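Local coordinates for DisA protein (Sorangium cellulosum, PDB 6CCA) that acts as a carbon methyltransferase in the disorazol polyketide assembly line and probably helps to build gem-dimethyl groups, at residues Leu369-Ser372 with Pro373-Lys376; Lys193-Ala196 with Thr197-His200; Glu137-Arg140 with Arg141-Leu145; Leu34-Ser37 with Val38-Gln42. All blocks are in the same frame, centred on the assembly; numbering follows the deposited sequence.

Contact 1 of 4, residues Leu369-Ser372 with Pro373-Lys376; sequences LLSS and PMWK
A capping box starts helix 372-381, with S371 at the N-cap and M374 as its partner. S371 OG accepts from M374 N at 3.2 Å, and the bond is fairly straight. The first torsion of S371 (chi1 66°) sets OG between its own N and carbonyl carbon, which brings it within reach of M374 N. The return arm is sulfur: S371 N points at M374 SD over 3.6 Å, nearly linear but weak. The M374 chain runs back beside the serine, and its CG also lies 3.3 Å from S371 OG. The regular helix bonds begin here. W375 N donates to S371 O at 2.9 Å, and K376 N donates to S372 O.

On another side of the turn, L370 covers one face of the W375 indole. L370 CB sits 3.6 Å from the centroid of the five-membered ring, 16° off the normal, a CH-pi contact. The indole N-H goes to water 1, which lies in the ring plane at its edge and accepts from W375 NE1 at 3.0 Å; the same water accepts from L370 N. The ring then packs on L334 and E336 of strand 330-337 and on L315 of helix 315-325. S372 OG bonds N403 ND2. Serine at the N-cap, followed by proline in the first turn, is a common way to begin an alpha helix.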
loop_
_atom_site.group_PDB
_atom_site.type_symbol
_atom_site.label_atom_id
_atom_site.label_comp_id
_atom_site.label_asym_id
_atom_site.label_seq_id
_atom_site.Cartn_x
_atom_site.Cartn_y
_atom_site.Cartn_z
ATOM N N LEU A 369 -6.747 3.774 3.463
ATOM C CA LEU A 369 -5.579 4.611 3.109
ATOM C C LEU A 369 -5.641 6.012 3.645
ATOM O O LEU A 369 -6.759 6.532 3.898
ATOM C CB LEU A 369 -5.472 4.705 1.577
ATOM C CG LEU A 369 -5.292 3.401 0.798
ATOM C CD1 LEU A 369 -5.235 3.672 -0.729
ATOM C CD2 LEU A 369 -4.087 2.604 1.249
ATOM N N LEU A 370 -4.474 6.657 3.742
ATOM C CA LEU A 370 -4.372 8.035 4.093
ATOM C C LEU A 370 -3.618 8.809 3.080
ATOM O O LEU A 370 -2.660 8.305 2.482
ATOM C CB LEU A 370 -3.691 8.231 5.473
ATOM C CG LEU A 370 -4.525 7.975 6.736
ATOM C CD1 LEU A 370 -4.852 6.547 6.977
ATOM C CD2 LEU A 370 -3.668 8.442 7.908
ATOM N N SER A 371 -4.003 10.062 2.838
ATOM C CA SER A 371 -3.224 10.914 1.981
ATOM C C SER A 371 -1.923 11.383 2.698
ATOM O O SER A 371 -1.805 11.184 3.864
ATOM C CB SER A 371 -3.979 12.209 1.622
ATOM O OG SER A 371 -4.173 12.999 2.775
ATOM N N SER A 372 -0.995 12.032 1.991
ATOM C CA SER A 372 0.222 12.469 2.662
ATOM C C SER A 372 -0.108 13.453 3.795
ATOM O O SER A 372 0.476 13.319 4.888
ATOM C CB SER A 372 1.320 13.056 1.743
ATOM O OG SER A 372 1.962 11.980 1.041
ATOM N N PRO A 373 -0.970 14.464 3.517
ATOM C CA PRO A 373 -1.294 15.404 4.628
ATOM C C PRO A 373 -1.947 14.708 5.792
ATOM O O PRO A 373 -1.585 14.972 6.949
ATOM C CB PRO A 373 -2.213 16.480 3.974
ATOM C CG PRO A 373 -1.882 16.436 2.491
ATOM C CD PRO A 373 -1.434 14.967 2.191
ATOM N N MET A 374 -2.814 13.754 5.534
ATOM C CA MET A 374 -3.414 12.963 6.615
ATOM C C MET A 374 -2.400 12.126 7.426
ATOM O O MET A 374 -2.461 12.088 8.651
ATOM C CB MET A 374 -4.532 12.044 6.121
ATOM C CG MET A 374 -5.789 12.786 5.588
ATOM S SD MET A 374 -6.795 11.696 4.526
ATOM C CE MET A 374 -7.608 10.693 5.695
ATOM N N TRP A 375 -1.454 11.501 6.754
ATOM C CA TRP A 375 -0.391 10.769 7.464
ATOM C C TRP A 375 0.473 11.724 8.303
ATOM O O TRP A 375 0.792 11.405 9.459
ATOM C CB TRP A 375 0.542 10.077 6.462
ATOM C CG TRP A 375 0.116 8.700 6.042
ATOM C CD1 TRP A 375 -0.244 8.360 4.778
ATOM C CD2 TRP A 375 0.067 7.466 6.812
ATOM N NE1 TRP A 375 -0.501 7.014 4.701
ATOM C CE2 TRP A 375 -0.386 6.459 5.938
ATOM C CE3 TRP A 375 0.305 7.127 8.155
ATOM C CZ2 TRP A 375 -0.559 5.165 6.321
ATOM C CZ3 TRP A 375 0.071 5.835 8.554
ATOM C CH2 TRP A 375 -0.341 4.860 7.616
ATOM N N LYS A 376 0.755 12.897 7.754
ATOM C CA LYS A 376 1.562 13.908 8.469
ATOM C C LYS A 376 0.862 14.284 9.754
ATOM O O LYS A 376 1.459 14.182 10.886
ATOM C CB LYS A 376 1.958 15.081 7.550
ATOM C CG LYS A 376 2.863 16.115 8.211
ATOM C CD LYS A 376 3.245 17.249 7.305
ATOM C CE LYS A 376 4.296 18.142 7.979
ATOM N NZ LYS A 376 3.687 18.848 9.074
HETATM O O HOH W 1 -2.053 5.174 2.936
#

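Contact 2 of 4, residues Lys193-Ala196 with Thr197-His200; sequences KGNA and TADH
N195 and A198 make the side-chain cap of this turn. N195 OD1 accepts from A198 N at 3.2 Å. The donor is not on a lone pair: it stands 42° out of the amide carbonyl plane. The N195 side chain turns back over the first helical turn because CG lies between the backbone N and the carbonyl carbon (chi1 62°). A198 CB tucks in under it, 3.5 Å from N195 OD1. The amide is buried and well supplied with partners. Its OD1 also accepts from Y154 OH and from water 2. Its ND2 donates to the carbonyls of P190 and L191, which ties the cap to the preceding helix.

Water 2 adds a bridge. It donates to N195 OD1 and accepts from T197 N, each at 2.9 Å, and so serves an early N-H of the helix.

Together these residues form an asparagine N-cap at the start of helix 196-216, in the short link from helix 189-192. K193 leaves the first helix, and G194 has the left-handed backbone shape (phi 86°) that glycine takes easily.

A second side chain spans the link from the helix side. D199 OD1 accepts from G194 N at 2.9 Å, on the syn side of the carboxylate. K193 CA lies 3.6 Å from D199 OD1, while K193 NZ reaches away to G237 O.

The backbone bonds follow the usual helical spacing. D199 N donates to N195 O at 3.0 Å. H200 N donates to A196 O, and the H200 ring goes on to meet H392.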
loop_
_atom_site.group_PDB
_atom_site.type_symbol
_atom_site.label_atom_id
_atom_site.label_comp_id
_atom_site.label_asym_id
_atom_site.label_seq_id
_atom_site.Cartn_x
_atom_site.Cartn_y
_atom_site.Cartn_z
ATOM N N LYS A 193 7.431 -4.388 -8.102
ATOM C CA LYS A 193 8.716 -4.010 -8.594
ATOM C C LYS A 193 8.853 -4.259 -10.091
ATOM O O LYS A 193 8.173 -5.038 -10.604
ATOM C CB LYS A 193 9.812 -4.748 -7.832
ATOM C CG LYS A 193 9.955 -6.189 -8.213
ATOM C CD LYS A 193 11.285 -6.765 -7.809
ATOM C CE LYS A 193 11.278 -8.276 -7.948
ATOM N NZ LYS A 193 10.684 -8.923 -6.767
ATOM N N GLY A 194 9.781 -3.589 -10.736
ATOM C CA GLY A 194 10.044 -3.696 -12.128
ATOM C C GLY A 194 9.186 -2.801 -13.006
ATOM O O GLY A 194 9.159 -2.974 -14.205
ATOM N N ASN A 195 8.452 -1.849 -12.446
ATOM C CA ASN A 195 7.790 -0.882 -13.240
ATOM C C ASN A 195 8.191 0.492 -12.659
ATOM O O ASN A 195 8.620 0.560 -11.528
ATOM C CB ASN A 195 6.280 -1.099 -13.220
ATOM C CG ASN A 195 5.628 -0.972 -11.804
ATOM O OD1 ASN A 195 5.354 0.101 -11.311
ATOM N ND2 ASN A 195 5.383 -2.139 -11.150
ATOM N N ALA A 196 8.093 1.539 -13.432
ATOM C CA ALA A 196 8.700 2.788 -13.050
ATOM C C ALA A 196 8.221 3.381 -11.725
ATOM O O ALA A 196 9.067 3.770 -10.887
ATOM C CB ALA A 196 8.557 3.822 -14.132
ATOM N N THR A 197 6.925 3.488 -11.532
ATOM C CA THR A 197 6.446 4.148 -10.300
ATOM C C THR A 197 6.819 3.308 -9.064
ATOM O O THR A 197 7.332 3.860 -8.070
ATOM C CB THR A 197 4.933 4.453 -10.348
ATOM O OG1 THR A 197 4.194 3.243 -10.402
ATOM C CG2 THR A 197 4.586 5.360 -11.554
ATOM N N ALA A 198 6.592 1.992 -9.098
ATOM C CA ALA A 198 6.937 1.156 -7.924
ATOM C C ALA A 198 8.474 1.282 -7.622
ATOM O O ALA A 198 8.901 1.371 -6.456
ATOM C CB ALA A 198 6.557 -0.310 -8.092
ATOM N N ASP A 199 9.285 1.213 -8.677
ATOM C CA ASP A 199 10.725 1.254 -8.477
ATOM C C ASP A 199 11.180 2.575 -7.939
ATOM O O ASP A 199 12.059 2.610 -7.083
ATOM C CB ASP A 199 11.467 0.953 -9.794
ATOM C CG ASP A 199 11.352 -0.502 -10.211
ATOM O OD1 ASP A 199 10.986 -1.361 -9.389
ATOM O OD2 ASP A 199 11.657 -0.745 -11.395
ATOM N N HIS A 200 10.541 3.662 -8.325
ATOM C CA HIS A 200 10.902 4.984 -7.808
ATOM C C HIS A 200 10.748 5.012 -6.274
ATOM O O HIS A 200 11.654 5.416 -5.511
ATOM C CB HIS A 200 10.015 6.044 -8.429
ATOM C CG HIS A 200 10.155 7.361 -7.782
ATOM N ND1 HIS A 200 11.029 8.322 -8.238
ATOM C CD2 HIS A 200 9.553 7.886 -6.693
ATOM C CE1 HIS A 200 10.931 9.402 -7.468
ATOM N NE2 HIS A 200 10.037 9.161 -6.532
HETATM O O HOH W 2 4.758 2.320 -13.022
#

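Contact 3 of 4, residues Glu137-Arg140 with Arg141-Leu145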
loop_
_atom_site.group_PDB
_atom_site.type_symbol
_atom_site.label_atom_id
_atom_site.label_comp_id
_atom_site.label_asym_id
_atom_site.label_seq_id
_atom_site.Cartn_x
_atom_site.Cartn_y
_atom_site.Cartn_z
ATOM N N GLU A 137 -15.534 -2.104 -26.419
ATOM C CA GLU A 137 -14.755 -0.909 -26.149
ATOM C C GLU A 137 -13.649 -1.172 -25.117
ATOM O O GLU A 137 -12.489 -0.779 -25.309
ATOM C CB GLU A 137 -15.625 0.186 -25.551
ATOM C CG GLU A 137 -16.136 1.268 -26.472
ATOM C CD GLU A 137 -17.174 2.128 -25.712
ATOM O OE1 GLU A 137 -16.807 2.701 -24.653
ATOM O OE2 GLU A 137 -18.366 2.151 -26.112
ATOM N N VAL A 138 -14.047 -1.748 -24.016
ATOM C CA VAL A 138 -13.066 -1.998 -22.909
ATOM C C VAL A 138 -11.992 -2.974 -23.278
ATOM O O VAL A 138 -10.836 -2.780 -22.908
ATOM C CB VAL A 138 -13.687 -2.337 -21.510
ATOM C CG1 VAL A 138 -14.612 -1.218 -21.087
ATOM C CG2 VAL A 138 -14.340 -3.730 -21.452
ATOM N N GLU A 139 -12.300 -4.023 -24.049
ATOM C CA GLU A 139 -11.242 -4.942 -24.494
ATOM C C GLU A 139 -10.216 -4.304 -25.413
ATOM O O GLU A 139 -9.011 -4.489 -25.197
ATOM C CB GLU A 139 -11.876 -6.235 -25.098
ATOM C CG GLU A 139 -10.851 -7.377 -25.179
ATOM C CD GLU A 139 -10.015 -7.325 -26.450
ATOM O OE1 GLU A 139 -10.400 -6.514 -27.346
ATOM O OE2 GLU A 139 -8.984 -8.075 -26.550
ATOM N N ARG A 140 -10.687 -3.411 -26.325
ATOM C CA ARG A 140 -9.790 -2.631 -27.189
ATOM C C ARG A 140 -8.965 -1.706 -26.342
ATOM O O ARG A 140 -7.752 -1.570 -26.525
ATOM C CB ARG A 140 -10.533 -1.822 -28.296
ATOM C CG ARG A 140 -11.125 -2.684 -29.426
ATOM C CD ARG A 140 -11.839 -1.915 -30.607
ATOM N NE ARG A 140 -13.185 -1.368 -30.237
ATOM C CZ ARG A 140 -14.387 -1.931 -30.456
ATOM N NH1 ARG A 140 -14.522 -3.096 -31.098
ATOM N NH2 ARG A 140 -15.473 -1.312 -30.017
ATOM N N ARG A 141 -9.600 -1.029 -25.397
ATOM C CA ARG A 141 -8.852 -0.052 -24.525
ATOM C C ARG A 141 -7.810 -0.706 -23.692
ATOM O O ARG A 141 -6.718 -0.177 -23.555
ATOM C CB ARG A 141 -9.822 0.740 -23.635
ATOM C CG ARG A 141 -9.222 1.924 -22.876
ATOM C CD ARG A 141 -8.476 2.807 -23.832
ATOM N NE ARG A 141 -8.030 4.022 -23.150
ATOM C CZ ARG A 141 -7.158 4.875 -23.701
ATOM N NH1 ARG A 141 -6.591 4.569 -24.881
ATOM N NH2 ARG A 141 -6.795 5.973 -23.036
ATOM N N MET A 142 -8.116 -1.879 -23.169
ATOM C CA MET A 142 -7.171 -2.707 -22.443
ATOM C C MET A 142 -5.922 -2.950 -23.284
ATOM O O MET A 142 -4.795 -2.806 -22.808
ATOM C CB MET A 142 -7.823 -4.056 -22.070
ATOM C CG MET A 142 -6.900 -4.980 -21.280
ATOM S SD MET A 142 -5.725 -5.937 -22.236
ATOM C CE MET A 142 -6.830 -7.102 -23.105
ATOM N N GLN A 143 -6.092 -3.325 -24.556
ATOM C CA GLN A 143 -4.916 -3.613 -25.397
ATOM C C GLN A 143 -4.064 -2.382 -25.652
ATOM O O GLN A 143 -2.822 -2.460 -25.602
ATOM C CB GLN A 143 -5.334 -4.187 -26.766
ATOM C CG GLN A 143 -5.924 -5.574 -26.600
ATOM C CD GLN A 143 -5.834 -6.407 -27.891
ATOM O OE1 GLN A 143 -4.835 -6.291 -28.624
ATOM N NE2 GLN A 143 -6.847 -7.267 -28.155
ATOM N N GLN A 144 -4.737 -1.260 -25.836
ATOM C CA GLN A 144 -4.038 0.033 -25.999
ATOM C C GLN A 144 -3.224 0.401 -24.757
ATOM O O GLN A 144 -2.083 0.796 -24.842
ATOM C CB GLN A 144 -5.058 1.111 -26.264
ATOM C CG GLN A 144 -5.790 0.935 -27.579
ATOM C CD GLN A 144 -6.865 1.941 -27.828
ATOM O OE1 GLN A 144 -7.396 2.583 -26.931
ATOM N NE2 GLN A 144 -7.267 2.043 -29.109
ATOM N N LEU A 145 -3.831 0.215 -23.568
ATOM C CA LEU A 145 -3.167 0.621 -22.340
ATOM C C LEU A 145 -2.100 -0.341 -21.966
ATOM O O LEU A 145 -1.111 0.072 -21.363
ATOM C CB LEU A 145 -4.169 0.895 -21.247
ATOM C CG LEU A 145 -5.132 2.041 -21.473
ATOM C CD1 LEU A 145 -6.047 2.222 -20.241
ATOM C CD2 LEU A 145 -4.381 3.351 -21.733
#
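E139 and Q143 reach for each other one turn apart along helix 135-146. Q143 NE2 donates to E139 OE2 at 2.8 Å. The two flat ends stand nearly perpendicular, with planes 87° apart. The carboxylate oxygen lies close to the amide plane of Q143 and is met on its syn side. The E139 chain leaves with CG opposite its backbone N and then bends at chi2 (-85°), which swings the carboxylate along the helix toward Q143. M142 lies alongside, its CB 3.4 Å from E139 O.

A second pair lies further round the helix. R141 NH1 donates to Q144 OE1 at 3.0 Å, from above the carbonyl plane of the amide. L145 CD2 covers one guanidinium face, 3.7 Å above the plane and over its centre. The bond and the leucine together limit how the group can turn. Beneath the side chains run regular helical bonds, such as M142 N to V138 O at 2.9 Å.

V138, R141 and L145 pack on helix 55-75, where F64 meets both R141 and L145. M142 and E139 rest on W159 of helix 152-163.

Contact 4 of 4, residues Leu34-Ser37 with Val38-Gln42; sequences LERS and VPRIQ
L34 overlaps V38 one turn on, with CD1 at 3.6 Å from V38 CG2. The isopropyl end of L34 gets there with CG opposite the backbone N (chi1 -174°). V38 CG2 also lies 3.3 Å from L34 O, so the valine covers the carbonyl that its own N uses. V38 N donates to L34 O at 3.1 Å.

Proline breaks the pattern next. P39 has no N-H to give to E35 O, and its CD sits 3.3 Å from that oxygen instead. The helix kinks here and is weakly bonded. R40 N turns to S37 O at 2.9 Å, three residues back rather than four. This bond is bent (130°), and the donor stands above the carbonyl plane. V38 O receives two donors, I41 N and Q42 N, as the helix ends.

R40 stretches back over the R36 and S37 turn. Its NH1 lies close to R36 O and R36 CG, but the angle to the carbonyl is too poor for a hydrogen bond. Water 3 ties the guanidinium to S37: it accepts from R40 NH1 at 2.7 Å and donates to S37 OG at 2.8 Å. S37 OG also bonds L33 O. The guanidinium groups of R36 and R40 are almost perpendicular to each other and their charged atoms do not touch.

The inner face of helix 34-41 lies on the sheet and on one long helix. L34 meets W331 of strand 330-337 and L406 of strand 402-409, S37 and I41 meet V211 of helix 196-216, and I41 also touches L406.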
loop_
_atom_site.group_PDB
_atom_site.type_symbol
_atom_site.label_atom_id
_atom_site.label_comp_id
_atom_site.label_asym_id
_atom_site.label_seq_id
_atom_site.Cartn_x
_atom_site.Cartn_y
_atom_site.Cartn_z
ATOM N N LEU A 34 16.800 12.916 11.740
ATOM C CA LEU A 34 15.941 12.991 10.586
ATOM C C LEU A 34 15.969 14.336 9.887
ATOM O O LEU A 34 16.031 14.405 8.666
ATOM C CB LEU A 34 14.518 12.618 10.950
ATOM C CG LEU A 34 13.519 12.509 9.780
ATOM C CD1 LEU A 34 14.032 11.616 8.703
ATOM C CD2 LEU A 34 12.143 12.061 10.252
ATOM N N GLU A 35 15.992 15.402 10.647
ATOM C CA GLU A 35 15.922 16.766 10.029
ATOM C C GLU A 35 17.039 16.946 9.017
ATOM O O GLU A 35 16.796 17.368 7.883
ATOM C CB GLU A 35 15.998 17.827 11.157
ATOM C CG GLU A 35 16.030 19.277 10.694
ATOM C CD GLU A 35 15.986 20.287 11.862
ATOM O OE1 GLU A 35 15.848 19.924 13.064
ATOM O OE2 GLU A 35 16.086 21.485 11.542
ATOM N N ARG A 36 18.251 16.561 9.365
ATOM C CA ARG A 36 19.346 16.772 8.427
ATOM C C ARG A 36 19.465 15.705 7.358
ATOM O O ARG A 36 20.166 15.885 6.356
ATOM C CB ARG A 36 20.650 16.897 9.184
ATOM C CG ARG A 36 21.221 15.599 9.716
ATOM C CD ARG A 36 22.328 16.002 10.678
ATOM N NE ARG A 36 22.243 15.333 11.965
ATOM C CZ ARG A 36 23.097 14.416 12.388
ATOM N NH1 ARG A 36 24.084 13.999 11.609
ATOM N NH2 ARG A 36 22.942 13.897 13.600
ATOM N N SER A 37 18.776 14.586 7.558
ATOM C CA SER A 37 18.707 13.551 6.550
ATOM C C SER A 37 17.676 13.740 5.418
ATOM O O SER A 37 17.928 13.291 4.335
ATOM C CB SER A 37 18.407 12.223 7.274
ATOM O OG SER A 37 19.472 11.846 8.118
ATOM N N VAL A 38 16.589 14.419 5.665
ATOM C CA VAL A 38 15.503 14.537 4.674
ATOM C C VAL A 38 16.039 15.132 3.356
ATOM O O VAL A 38 15.759 14.634 2.251
ATOM C CB VAL A 38 14.272 15.227 5.257
ATOM C CG1 VAL A 38 13.246 15.471 4.193
ATOM C CG2 VAL A 38 13.662 14.349 6.330
ATOM N N PRO A 39 16.799 16.202 3.432
ATOM C CA PRO A 39 17.379 16.702 2.147
ATOM C C PRO A 39 18.307 15.747 1.396
ATOM O O PRO A 39 18.431 15.878 0.224
ATOM C CB PRO A 39 18.169 18.017 2.598
ATOM C CG PRO A 39 17.623 18.347 3.921
ATOM C CD PRO A 39 17.200 17.022 4.590
ATOM N N ARG A 40 18.967 14.792 2.047
ATOM C CA ARG A 40 19.781 13.810 1.393
ATOM C C ARG A 40 18.937 12.705 0.752
ATOM O O ARG A 40 19.459 11.926 -0.013
ATOM C CB ARG A 40 20.736 13.164 2.379
ATOM C CG ARG A 40 21.770 14.153 2.931
ATOM C CD ARG A 40 22.638 13.591 4.042
ATOM N NE ARG A 40 23.641 14.611 4.490
ATOM C CZ ARG A 40 23.781 15.148 5.726
ATOM N NH1 ARG A 40 23.020 14.794 6.752
ATOM N NH2 ARG A 40 24.735 16.063 5.958
ATOM N N ILE A 41 17.643 12.649 1.088
ATOM C CA ILE A 41 16.739 11.586 0.556
ATOM C C ILE A 41 15.785 12.168 -0.498
ATOM O O ILE A 41 15.459 11.498 -1.464
ATOM C CB ILE A 41 15.967 10.948 1.738
ATOM C CG1 ILE A 41 16.930 10.308 2.747
ATOM C CG2 ILE A 41 14.904 9.958 1.269
ATOM C CD1 ILE A 41 16.268 10.075 4.085
ATOM N N GLN A 42 15.324 13.389 -0.244
ATOM C CA GLN A 42 14.393 14.072 -1.139
ATOM C C GLN A 42 14.842 13.988 -2.577
ATOM O O GLN A 42 15.939 14.433 -2.929
ATOM C CB GLN A 42 14.304 15.542 -0.738
ATOM C CG GLN A 42 13.446 16.429 -1.602
ATOM C CD GLN A 42 12.034 15.935 -1.800
ATOM O OE1 GLN A 42 11.284 15.703 -0.855
ATOM N NE2 GLN A 42 11.660 15.796 -3.058
HETATM O O HOH W 3 22.077 12.278 7.244
#

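In the fold
The order along the chain is contact 4, contact 3, contact 2, contact 1. None touches another. Contacts 2 and 4 come closest, with nearest atoms about 8 Å apart, and they share helix 196-216: contact 2 starts it and contact 4 packs on its side. Contacts 1 and 4 have centres about 19 Å apart and both pack on strand 330-337 of the mixed sheet, consistent with a methyltransferase fold. Contact 3 is the outlier. It lies on the surface, its centre about 42 Å from that of contact 4, among helices 55-75 and 152-163. Helix 152-163 also touches contact 2, so it joins this outer helical part to the start of helix 196-216.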